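Local coordinates for chloramphenicol acetyltransferase (Bacteroides thetaiotaomicron, PDB 2I9D), which probably catalyses transfer of an acetyl group from acetyl-CoA to a hydroxyl of the antibiotic chloramphenicol, at residues 11-16 and 197-202; 68-73 and 203-208. All coordinates share one frame; numbering follows the deposited sequence.

How the contacts relate
Contact 2 (68-73 with 203-208) is the more deeply buried and lies nearer the centre of the chain, while contact 1 (11-16 with 197-202) lies farther out, partly buried, and includes the predicted active-site histidine, H197. Their chemistry follows from this. Contact 1 joins two loops, where backbone carbonyls and an acidic side chain are gathered by one arginine; contact 2 joins a short 3-10 turn to a helix, and rests on aromatic and aliphatic packing. The loop 197-202 runs straight into helix 202-216, so the contacts grip consecutive parts of the chain, first loop, then helix. They also touch: W13 meets Y72 ring to ring, the F199 ring packs on Y72, and F199 O on E69.

Contact 1 of 2, residues 11-16 and 197-202; sequences ENWERK and HGFIDG
R15 sets CG beside its own backbone N, and a bend at chi3 (69°) turns NE out of the line of the aliphatic chain; in D201, too, CG stands beside the backbone N (chi1 -59°). R15 and D201 reach toward each other tip to tip. R15 NH1 meets D201 OD2 at 2.7 Å and R15 NH2 meets D201 OD1 at 3.0 Å, an end-on, two-pronged salt bridge with both bonds nearly straight. The two planes are 57° apart, so the donors come from above the carboxylate. R15 NE adds a bond to G198 O (2.8 Å), and NH2 a weak one to H197 O. Arginine suits the place because its planar fan of N-H groups can tie several loop carbonyls and an acid together. Beside it, W13 CH2 touches the edge of the F199 ring at CE1 (3.8 Å). H197 and D201 belong to the HHxxxDG motif of the family; H197 is the predicted proton acceptor, and, as in relatives, the arginine-aspartate pair probably steadies this loop. The contact ties the turn before helix 16-22 to the link between strand 186-196 and helix 202-216, with strand 80-83 against W13 and F199.

Contact 2 of 2, residues 68-73 and 203-208; sequences PEFRYR and HHLSLF
F70 pushes its ring against the helical segment 203-208 and has the largest area buried there. It meets F208 in an offset stack, the centroids 5.0 Å apart and the planes inclined by 26°, with F208 CD1 over one face of F70 toward its rim. F208 holds CG anti to its backbone N (chi1 -177°), which directs CG toward F70, and F208 CB sits 3.6 Å from F70 CZ. The rim of F70 has other neighbours: L205 CD2 lies at the edge near CZ, and F70 CE2 approaches H204 O at 3.4 Å. That carbonyl keeps its helix bond, accepting from F208 N, while the slightly positive C-H edge of the ring rests against it. A flat, wide phenyl ring suits a site that must fill space against both a leucine and another ring.

H204 and E69 form the second, more polar part. E69 bends at chi2 (77°), which brings CD close to H204 CD2; the carboxylate and imidazole planes are stacked nearly parallel. E69 CG stands over the face, 3.8 Å from the centroid of the H204 ring, as a CH-pi contact. H203 CD2 lies over the opposite face, so the imidazole is sandwiched. H204 ND1 bonds to D201 N at the start of the helix, which helps to hold the ring's rotation and is consistent with ND1 being unprotonated; histidine thus offers an acceptor and a packing face at once.

In the fold, the 3-10 turn 68-70 leads from helix 52-66 to strand 72-74 and is pressed against the first turns of helix 202-216. M193 of strand 186-196 packs on F70, L205 and F208, and V60 and A63 of helix 52-66 close on F208, while L155 of the second subunit touches L205.

Contact 1 of 2, residues 11-16 and 197-202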
ATOM      1  N   GLU A  11      31.363  -9.159   4.075  1.00 54.61           N
ATOM      2  CA  GLU A  11      31.790  -9.800   5.325  1.00 55.24           C
ATOM      3  C   GLU A  11      31.859  -8.806   6.469  1.00 54.65           C
ATOM      4  O   GLU A  11      31.375  -9.073   7.559  1.00 55.11           O
ATOM      5  CB  GLU A  11      33.117 -10.533   5.154  1.00 55.89           C
ATOM      6  CG  GLU A  11      33.027 -11.988   5.620  1.00 58.23           C
ATOM      7  CD  GLU A  11      31.834 -12.723   4.996  1.00 60.14           C
ATOM      8  OE1 GLU A  11      31.005 -13.271   5.769  1.00 61.00           O
ATOM      9  OE2 GLU A  11      31.717 -12.734   3.741  1.00 59.81           O
ATOM     10  N   ASN A  12      32.450  -7.651   6.204  1.00 54.12           N
ATOM     11  CA  ASN A  12      32.229  -6.477   7.031  1.00 53.41           C
ATOM     12  C   ASN A  12      30.830  -5.931   6.665  1.00 53.07           C
ATOM     13  O   ASN A  12      29.962  -6.732   6.295  1.00 54.18           O
ATOM     14  CB  ASN A  12      33.406  -5.533   6.851  1.00 53.37           C
ATOM     15  CG  ASN A  12      34.743  -6.235   7.172  1.00 54.36           C
ATOM     16  OD1 ASN A  12      34.922  -6.790   8.259  1.00 54.96           O
ATOM     17  ND2 ASN A  12      35.651  -6.260   6.208  1.00 54.65           N
ATOM     18  N   TRP A  13      30.546  -4.638   6.750  1.00 51.31           N
ATOM     19  CA  TRP A  13      29.135  -4.184   6.509  1.00 49.68           C
ATOM     20  C   TRP A  13      28.165  -4.673   7.589  1.00 48.48           C
ATOM     21  O   TRP A  13      27.901  -5.874   7.742  1.00 46.87           O
ATOM     22  CB  TRP A  13      28.588  -4.550   5.103  1.00 49.21           C
ATOM     23  CG  TRP A  13      27.256  -3.830   4.725  1.00 49.84           C
ATOM     24  CD1 TRP A  13      26.903  -2.541   5.041  1.00 48.41           C
ATOM     25  CD2 TRP A  13      26.158  -4.358   3.950  1.00 47.96           C
ATOM     26  NE1 TRP A  13      25.664  -2.249   4.533  1.00 48.56           N
ATOM     27  CE2 TRP A  13      25.180  -3.339   3.860  1.00 48.30           C
ATOM     28  CE3 TRP A  13      25.901  -5.593   3.337  1.00 48.35           C
ATOM     29  CZ2 TRP A  13      23.961  -3.513   3.172  1.00 47.85           C
ATOM     30  CZ3 TRP A  13      24.688  -5.766   2.650  1.00 48.67           C
ATOM     31  CH2 TRP A  13      23.736  -4.727   2.576  1.00 47.68           C
ATOM     32  N   GLU A  14      27.630  -3.702   8.322  1.00 48.12           N
ATOM     33  CA  GLU A  14      26.743  -3.960   9.455  1.00 47.79           C
ATOM     34  C   GLU A  14      25.437  -4.680   9.085  1.00 46.69           C
ATOM     35  O   GLU A  14      24.831  -5.342   9.936  1.00 46.28           O
ATOM     36  CB  GLU A  14      26.464  -2.655  10.221  1.00 47.94           C
ATOM     37  CG  GLU A  14      26.124  -1.423   9.359  1.00 48.40           C
ATOM     38  CD  GLU A  14      25.921  -0.157  10.203  1.00 49.46           C
ATOM     39  OE1 GLU A  14      26.200  -0.193  11.428  1.00 52.71           O
ATOM     40  OE2 GLU A  14      25.492   0.881   9.654  1.00 50.45           O
ATOM     41  N   ARG A  15      25.029  -4.585   7.813  1.00 45.70           N
ATOM     42  CA  ARG A  15      23.766  -5.196   7.359  1.00 44.02           C
ATOM     43  C   ARG A  15      23.920  -6.507   6.611  1.00 44.47           C
ATOM     44  O   ARG A  15      22.960  -6.985   6.010  1.00 44.57           O
ATOM     45  CB  ARG A  15      22.934  -4.223   6.520  1.00 44.08           C
ATOM     46  CG  ARG A  15      22.399  -3.024   7.273  1.00 41.94           C
ATOM     47  CD  ARG A  15      21.432  -2.232   6.376  1.00 40.91           C
ATOM     48  NE  ARG A  15      20.184  -2.957   6.123  1.00 33.87           N
ATOM     49  CZ  ARG A  15      19.156  -2.999   6.975  1.00 33.79           C
ATOM     50  NH1 ARG A  15      19.243  -2.372   8.152  1.00 31.23           N
ATOM     51  NH2 ARG A  15      18.044  -3.681   6.670  1.00 30.54           N
ATOM     52  N   LYS A  16      25.115  -7.086   6.653  1.00 44.63           N
ATOM     53  CA  LYS A  16      25.356  -8.445   6.163  1.00 45.71           C
ATOM     54  C   LYS A  16      24.172  -9.379   6.441  1.00 45.50           C
ATOM     55  O   LYS A  16      23.584  -9.957   5.524  1.00 46.09           O
ATOM     56  CB  LYS A  16      26.624  -9.030   6.808  1.00 45.49           C
ATOM     57  CG  LYS A  16      26.863 -10.503   6.454  1.00 46.63           C
ATOM     58  CD  LYS A  16      27.859 -11.190   7.380  1.00 47.53           C
ATOM     59  CE  LYS A  16      28.188 -12.583   6.842  1.00 50.07           C
ATOM     60  NZ  LYS A  16      28.604 -13.519   7.927  1.00 51.39           N
ATOM     61  N   HIS A 197      14.018  -4.181   1.647  1.00 25.99           N
ATOM     62  CA  HIS A 197      14.157  -4.324   3.097  1.00 28.03           C
ATOM     63  C   HIS A 197      15.581  -4.769   3.535  1.00 29.38           C
ATOM     64  O   HIS A 197      15.962  -4.591   4.712  1.00 29.96           O
ATOM     65  CB  HIS A 197      13.110  -5.311   3.637  1.00 27.70           C
ATOM     66  CG  HIS A 197      12.743  -5.095   5.076  1.00 29.58           C
ATOM     67  ND1 HIS A 197      13.611  -4.547   6.001  1.00 29.56           N
ATOM     68  CD2 HIS A 197      11.606  -5.389   5.757  1.00 27.62           C
ATOM     69  CE1 HIS A 197      13.014  -4.493   7.178  1.00 30.49           C
ATOM     70  NE2 HIS A 197      11.796  -4.989   7.056  1.00 29.44           N
ATOM     71  N   GLY A 198      16.342  -5.374   2.615  1.00 29.53           N
ATOM     72  CA  GLY A 198      17.743  -5.731   2.865  1.00 29.76           C
ATOM     73  C   GLY A 198      18.609  -4.530   3.211  1.00 29.79           C
ATOM     74  O   GLY A 198      19.590  -4.661   3.945  1.00 29.84           O
ATOM     75  N   PHE A 199      18.218  -3.354   2.716  1.00 29.83           N
ATOM     76  CA  PHE A 199      18.984  -2.118   2.889  1.00 29.46           C
ATOM     77  C   PHE A 199      18.409  -1.147   3.906  1.00 29.36           C
ATOM     78  O   PHE A 199      19.129  -0.296   4.430  1.00 28.97           O
ATOM     79  CB  PHE A 199      19.116  -1.356   1.554  1.00 29.15           C
ATOM     80  CG  PHE A 199      19.810  -2.121   0.460  1.00 28.50           C
ATOM     81  CD1 PHE A 199      21.027  -2.754   0.688  1.00 27.94           C
ATOM     82  CD2 PHE A 199      19.268  -2.160  -0.832  1.00 28.32           C
ATOM     83  CE1 PHE A 199      21.684  -3.442  -0.334  1.00 27.30           C
ATOM     84  CE2 PHE A 199      19.911  -2.853  -1.866  1.00 27.84           C
ATOM     85  CZ  PHE A 199      21.122  -3.491  -1.623  1.00 28.56           C
ATOM     86  N   ILE A 200      17.103  -1.233   4.139  1.00 30.02           N
ATOM     87  CA  ILE A 200      16.370  -0.194   4.858  1.00 30.04           C
ATOM     88  C   ILE A 200      15.380  -0.847   5.815  1.00 31.18           C
ATOM     89  O   ILE A 200      14.618  -1.735   5.403  1.00 31.29           O
ATOM     90  CB  ILE A 200      15.641   0.773   3.862  1.00 30.18           C
ATOM     91  CG1 ILE A 200      16.654   1.684   3.173  1.00 29.12           C
ATOM     92  CG2 ILE A 200      14.500   1.630   4.549  1.00 27.90           C
ATOM     93  CD1 ILE A 200      16.280   2.018   1.737  1.00 30.70           C
ATOM     94  N   ASP A 201      15.417  -0.418   7.086  1.00 31.08           N
ATOM     95  CA  ASP A 201      14.417  -0.809   8.080  1.00 31.97           C
ATOM     96  C   ASP A 201      13.546   0.379   8.465  1.00 32.15           C
ATOM     97  O   ASP A 201      13.808   1.517   8.044  1.00 32.40           O
ATOM     98  CB  ASP A 201      15.080  -1.331   9.357  1.00 32.39           C
ATOM     99  CG  ASP A 201      15.977  -2.539   9.112  1.00 33.79           C
ATOM    100  OD1 ASP A 201      15.587  -3.472   8.361  1.00 33.37           O
ATOM    101  OD2 ASP A 201      17.079  -2.544   9.697  1.00 34.01           O
ATOM    102  N   GLY A 202      12.533   0.109   9.300  1.00 32.33           N
ATOM    103  CA  GLY A 202      11.636   1.138   9.814  1.00 32.11           C
ATOM    104  C   GLY A 202      12.376   2.365  10.294  1.00 32.78           C
ATOM    105  O   GLY A 202      11.955   3.509  10.042  1.00 33.43           O
TER

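Contact 2 of 2, residues 68-73 and 203-208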
ATOM      1  N   PRO A  68      22.671   7.269   4.244  1.00 35.78           N
ATOM      2  CA  PRO A  68      23.427   6.414   3.322  1.00 35.47           C
ATOM      3  C   PRO A  68      22.764   5.082   2.993  1.00 34.87           C
ATOM      4  O   PRO A  68      23.101   4.468   1.989  1.00 35.65           O
ATOM      5  CB  PRO A  68      24.779   6.195   4.048  1.00 34.96           C
ATOM      6  CG  PRO A  68      24.507   6.431   5.465  1.00 36.05           C
ATOM      7  CD  PRO A  68      23.373   7.438   5.539  1.00 36.31           C
ATOM      8  N   GLU A  69      21.840   4.624   3.830  1.00 34.26           N
ATOM      9  CA  GLU A  69      21.125   3.377   3.569  1.00 33.07           C
ATOM     10  C   GLU A  69      20.296   3.454   2.280  1.00 31.87           C
ATOM     11  O   GLU A  69      19.998   2.431   1.677  1.00 31.36           O
ATOM     12  CB  GLU A  69      20.233   3.013   4.766  1.00 33.27           C
ATOM     13  CG  GLU A  69      20.995   2.393   5.958  1.00 35.24           C
ATOM     14  CD  GLU A  69      21.756   3.434   6.781  1.00 34.35           C
ATOM     15  OE1 GLU A  69      21.570   4.640   6.581  1.00 34.71           O
ATOM     16  OE2 GLU A  69      22.547   3.039   7.641  1.00 37.72           O
ATOM     17  N   PHE A  70      19.946   4.675   1.876  1.00 30.63           N
ATOM     18  CA  PHE A  70      19.139   4.934   0.682  1.00 30.50           C
ATOM     19  C   PHE A  70      19.977   5.021  -0.598  1.00 30.05           C
ATOM     20  O   PHE A  70      19.448   5.280  -1.670  1.00 30.94           O
ATOM     21  CB  PHE A  70      18.270   6.202   0.891  1.00 30.25           C
ATOM     22  CG  PHE A  70      17.143   5.999   1.895  1.00 30.56           C
ATOM     23  CD1 PHE A  70      15.845   5.711   1.457  1.00 30.91           C
ATOM     24  CD2 PHE A  70      17.395   6.063   3.274  1.00 30.32           C
ATOM     25  CE1 PHE A  70      14.806   5.497   2.370  1.00 30.75           C
ATOM     26  CE2 PHE A  70      16.375   5.850   4.204  1.00 32.20           C
ATOM     27  CZ  PHE A  70      15.070   5.562   3.754  1.00 32.34           C
ATOM     28  N   ARG A  71      21.284   4.793  -0.472  1.00 29.79           N
ATOM     29  CA  ARG A  71      22.224   4.850  -1.588  1.00 29.41           C
ATOM     30  C   ARG A  71      22.698   3.461  -1.997  1.00 29.12           C
ATOM     31  O   ARG A  71      23.466   3.327  -2.956  1.00 28.78           O
ATOM     32  CB  ARG A  71      23.421   5.738  -1.215  1.00 29.59           C
ATOM     33  CG  ARG A  71      23.071   7.252  -1.213  1.00 32.64           C
ATOM     34  CD  ARG A  71      24.299   8.143  -1.381  1.00 36.94           C
ATOM     35  NE  ARG A  71      24.689   8.712  -0.105  1.00 43.14           N
ATOM     36  CZ  ARG A  71      25.674   8.265   0.660  1.00 45.02           C
ATOM     37  NH1 ARG A  71      26.424   7.253   0.269  1.00 46.00           N
ATOM     38  NH2 ARG A  71      25.906   8.846   1.823  1.00 46.24           N
ATOM     39  N   TYR A  72      22.267   2.444  -1.241  1.00 28.05           N
ATOM     40  CA  TYR A  72      22.639   1.063  -1.491  1.00 28.35           C
ATOM     41  C   TYR A  72      21.769   0.492  -2.597  1.00 28.37           C
ATOM     42  O   TYR A  72      20.538   0.704  -2.593  1.00 28.16           O
ATOM     43  CB  TYR A  72      22.462   0.214  -0.228  1.00 29.00           C
ATOM     44  CG  TYR A  72      23.583   0.381   0.783  1.00 32.34           C
ATOM     45  CD1 TYR A  72      24.516  -0.633   0.994  1.00 31.57           C
ATOM     46  CD2 TYR A  72      23.716   1.582   1.519  1.00 33.53           C
ATOM     47  CE1 TYR A  72      25.542  -0.460   1.919  1.00 33.72           C
ATOM     48  CE2 TYR A  72      24.735   1.763   2.428  1.00 34.34           C
ATOM     49  CZ  TYR A  72      25.648   0.743   2.629  1.00 33.59           C
ATOM     50  OH  TYR A  72      26.654   0.935   3.559  1.00 33.90           O
ATOM     51  N   ARG A  73      22.413  -0.225  -3.528  1.00 27.76           N
ATOM     52  CA  ARG A  73      21.762  -0.852  -4.670  1.00 26.91           C
ATOM     53  C   ARG A  73      22.307  -2.256  -4.923  1.00 27.38           C
ATOM     54  O   ARG A  73      23.424  -2.594  -4.500  1.00 27.82           O
ATOM     55  CB  ARG A  73      21.944  -0.004  -5.939  1.00 26.70           C
ATOM     56  CG  ARG A  73      21.454   1.421  -5.838  1.00 24.84           C
ATOM     57  CD  ARG A  73      19.904   1.548  -5.876  1.00 22.81           C
ATOM     58  NE  ARG A  73      19.492   2.956  -5.765  1.00 22.74           N
ATOM     59  CZ  ARG A  73      19.290   3.623  -4.622  1.00 22.61           C
ATOM     60  NH1 ARG A  73      19.436   3.035  -3.447  1.00 22.77           N
ATOM     61  NH2 ARG A  73      18.900   4.883  -4.647  1.00 20.75           N
ATOM     62  N   HIS A 203      13.504   2.121  10.955  1.00 33.54           N
ATOM     63  CA  HIS A 203      14.330   3.160  11.562  1.00 34.34           C
ATOM     64  C   HIS A 203      14.868   4.163  10.533  1.00 33.51           C
ATOM     65  O   HIS A 203      14.900   5.377  10.782  1.00 33.86           O
ATOM     66  CB  HIS A 203      15.471   2.508  12.377  1.00 35.20           C
ATOM     67  CG  HIS A 203      16.588   3.445  12.727  1.00 37.10           C
ATOM     68  ND1 HIS A 203      16.532   4.301  13.806  1.00 39.59           N
ATOM     69  CD2 HIS A 203      17.801   3.644  12.150  1.00 39.91           C
ATOM     70  CE1 HIS A 203      17.658   4.997  13.875  1.00 41.50           C
ATOM     71  NE2 HIS A 203      18.439   4.627  12.872  1.00 41.57           N
ATOM     72  N   HIS A 204      15.263   3.666   9.367  1.00 32.78           N
ATOM     73  CA  HIS A 204      15.781   4.553   8.310  1.00 31.70           C
ATOM     74  C   HIS A 204      14.652   5.287   7.598  1.00 30.74           C
ATOM     75  O   HIS A 204      14.811   6.428   7.171  1.00 30.79           O
ATOM     76  CB  HIS A 204      16.661   3.763   7.349  1.00 31.42           C
ATOM     77  CG  HIS A 204      17.653   2.905   8.054  1.00 32.11           C
ATOM     78  ND1 HIS A 204      17.500   1.541   8.175  1.00 33.52           N
ATOM     79  CD2 HIS A 204      18.787   3.224   8.727  1.00 31.27           C
ATOM     80  CE1 HIS A 204      18.513   1.054   8.872  1.00 32.04           C
ATOM     81  NE2 HIS A 204      19.304   2.055   9.216  1.00 30.20           N
ATOM     82  N   LEU A 205      13.498   4.636   7.515  1.00 29.86           N
ATOM     83  CA  LEU A 205      12.304   5.265   6.970  1.00 29.24           C
ATOM     84  C   LEU A 205      11.841   6.423   7.853  1.00 30.04           C
ATOM     85  O   LEU A 205      11.446   7.486   7.347  1.00 29.61           O
ATOM     86  CB  LEU A 205      11.194   4.226   6.812  1.00 28.36           C
ATOM     87  CG  LEU A 205      11.456   3.210   5.689  1.00 27.55           C
ATOM     88  CD1 LEU A 205      10.486   2.031   5.712  1.00 25.40           C
ATOM     89  CD2 LEU A 205      11.461   3.892   4.312  1.00 26.19           C
ATOM     90  N   SER A 206      11.890   6.207   9.174  1.00 30.64           N
ATOM     91  CA  SER A 206      11.606   7.252  10.167  1.00 31.22           C
ATOM     92  C   SER A 206      12.476   8.498   9.939  1.00 31.40           C
ATOM     93  O   SER A 206      11.960   9.612   9.830  1.00 31.51           O
ATOM     94  CB  SER A 206      11.854   6.689  11.564  1.00 31.46           C
ATOM     95  OG  SER A 206      10.980   7.241  12.497  1.00 33.43           O
ATOM     96  N   LEU A 207      13.794   8.296   9.827  1.00 31.75           N
ATOM     97  CA  LEU A 207      14.743   9.390   9.550  1.00 31.54           C
ATOM     98  C   LEU A 207      14.545  10.030   8.202  1.00 30.91           C
ATOM     99  O   LEU A 207      14.713  11.250   8.070  1.00 31.05           O
ATOM    100  CB  LEU A 207      16.201   8.900   9.578  1.00 32.32           C
ATOM    101  CG  LEU A 207      16.811   8.089  10.705  1.00 34.71           C
ATOM    102  CD1 LEU A 207      18.312   7.937  10.424  1.00 36.15           C
ATOM    103  CD2 LEU A 207      16.552   8.736  12.091  1.00 36.38           C
ATOM    104  N   PHE A 208      14.248   9.219   7.177  1.00 30.04           N
ATOM    105  CA  PHE A 208      13.908   9.779   5.849  1.00 29.14           C
ATOM    106  C   PHE A 208      12.756  10.783   5.909  1.00 28.85           C
ATOM    107  O   PHE A 208      12.902  11.930   5.494  1.00 29.37           O
ATOM    108  CB  PHE A 208      13.594   8.671   4.842  1.00 29.40           C
ATOM    109  CG  PHE A 208      13.305   9.176   3.462  1.00 28.59           C
ATOM    110  CD1 PHE A 208      14.344   9.378   2.554  1.00 29.14           C
ATOM    111  CD2 PHE A 208      11.998   9.419   3.063  1.00 27.39           C
ATOM    112  CE1 PHE A 208      14.087   9.829   1.266  1.00 29.76           C
ATOM    113  CE2 PHE A 208      11.714   9.876   1.780  1.00 29.33           C
ATOM    114  CZ  PHE A 208      12.771  10.093   0.879  1.00 30.71           C
TER